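Local coordinates for enoyl-CoA hydratase/isomerase (Mycobacterium avium, PDB 3P5M) that hydrates or isomerises enoyl-CoA thioesters as a member of the crotonase superfamily, at the interface of chains A and B. Coordinates in Å, arbitrary orientation; residue numbers count along the deposited sequence, not the author numbering. Chains: chain A/B, Enoyl-CoA hydratase/isomerase.

The interface of chains A and B. Residues chain A 121, 179-180; chain B 121, 123-124, 164.
To one side of the B:Tyr124 ring plane, the methyl group of A:Ala180 overhangs beyond the CG–CD2 edge rather than lying over the ring, with CB 3.5 Å from CD2. In this crotonase-family enzyme the phenol end is directed away from the contact. In B:Tyr124 the ring carbon CG lies between the backbone N and carbonyl carbon (chi1 66°), bringing the CB–CG–CD2 side against the alanine. The flat rings of A:Pro121 and B:Pro121 do not stack: they are steeply inclined, and each offers its CB edge to the other residue's carbonyl oxygen. CB of A:Pro121 is 3.3 Å from O of B:Pro121. In return, CB of B:Pro121 is 3.4 Å from O of A:Pro121, a reciprocal pairing expected close to a two-fold axis. The two-fold interface may join trimers within the deposited hexamer, as family precedent suggests.

Beside the prolines, a water bridges the chains. The backbone N of A:Ala180 donates to it over 2.9 Å, in a moderately bent bond. The same water lies 2.8 Å from O of B:Pro121. Its distance to O of B:Ser123 is 2.7 Å; the three partners are well spread, consistent with the water giving one hydrogen to each carbonyl. Farther along, A:Ser179 meets B:Ser164 of strand 163-164 most nearly through their methylenes, CB to CB at 3.6 Å. The A:Ser179 hydroxyl lies alongside the B:Ser164 methylene, and the two hydroxyl oxygens do not pair with each other.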
loop_
_atom_site.group_PDB
_atom_site.type_symbol
_atom_site.label_atom_id
_atom_site.label_comp_id
_atom_site.label_asym_id
_atom_site.label_seq_id
_atom_site.Cartn_x
_atom_site.Cartn_y
_atom_site.Cartn_z
ATOM N N PRO A 121 1.429 -0.199 18.536
ATOM C CA PRO A 121 2.147 -0.788 17.394
ATOM C C PRO A 121 2.464 -2.284 17.558
ATOM O O PRO A 121 2.515 -2.991 16.562
ATOM C CB PRO A 121 3.454 0.026 17.303
ATOM C CG PRO A 121 3.298 1.194 18.164
ATOM C CD PRO A 121 2.116 0.996 19.074
ATOM N N SER A 179 1.584 4.761 16.403
ATOM C CA SER A 179 2.967 4.366 16.089
ATOM C C SER A 179 3.972 4.966 17.030
ATOM O O SER A 179 3.598 5.773 17.884
ATOM C CB SER A 179 3.317 4.593 14.609
ATOM O OG SER A 179 2.800 5.816 14.119
ATOM N N ALA A 180 5.232 4.541 16.897
ATOM C CA ALA A 180 6.319 5.009 17.744
ATOM C C ALA A 180 5.903 4.838 19.202
ATOM O O ALA A 180 5.352 3.818 19.542
ATOM C CB ALA A 180 6.657 6.503 17.423
ATOM N N PRO B 121 8.261 -3.188 16.613
ATOM C CA PRO B 121 7.121 -2.401 16.073
ATOM C C PRO B 121 6.934 -0.981 16.603
ATOM O O PRO B 121 6.430 -0.138 15.854
ATOM C CB PRO B 121 5.891 -3.261 16.375
ATOM C CG PRO B 121 6.424 -4.594 16.926
ATOM C CD PRO B 121 7.915 -4.607 16.841
ATOM N N SER B 123 9.398 0.900 17.650
ATOM C CA SER B 123 10.622 1.650 17.436
ATOM C C SER B 123 10.381 2.805 16.458
ATOM O O SER B 123 9.373 2.812 15.728
ATOM C CB SER B 123 11.767 0.722 17.023
ATOM O OG SER B 123 11.696 0.341 15.661
ATOM N N TYR B 124 11.279 3.799 16.463
ATOM C CA TYR B 124 11.175 4.905 15.544
ATOM C C TYR B 124 12.534 5.591 15.295
ATOM O O TYR B 124 13.467 5.399 16.063
ATOM C CB TYR B 124 10.068 5.882 16.001
ATOM C CG TYR B 124 10.343 6.587 17.281
ATOM C CD1 TYR B 124 11.044 7.779 17.286
ATOM C CD2 TYR B 124 9.915 6.052 18.506
ATOM C CE1 TYR B 124 11.316 8.442 18.458
ATOM C CE2 TYR B 124 10.167 6.723 19.702
ATOM C CZ TYR B 124 10.871 7.930 19.660
ATOM O OH TYR B 124 11.137 8.625 20.812
ATOM N N SER B 164 8.015 6.150 12.120
ATOM C CA SER B 164 7.748 4.807 12.690
ATOM C C SER B 164 8.581 3.754 11.991
ATOM O O SER B 164 9.005 3.942 10.857
ATOM C CB SER B 164 6.265 4.423 12.577
ATOM O OG SER B 164 5.854 4.188 11.223
HETATM O O HOH W 1 6.725 2.563 15.347
#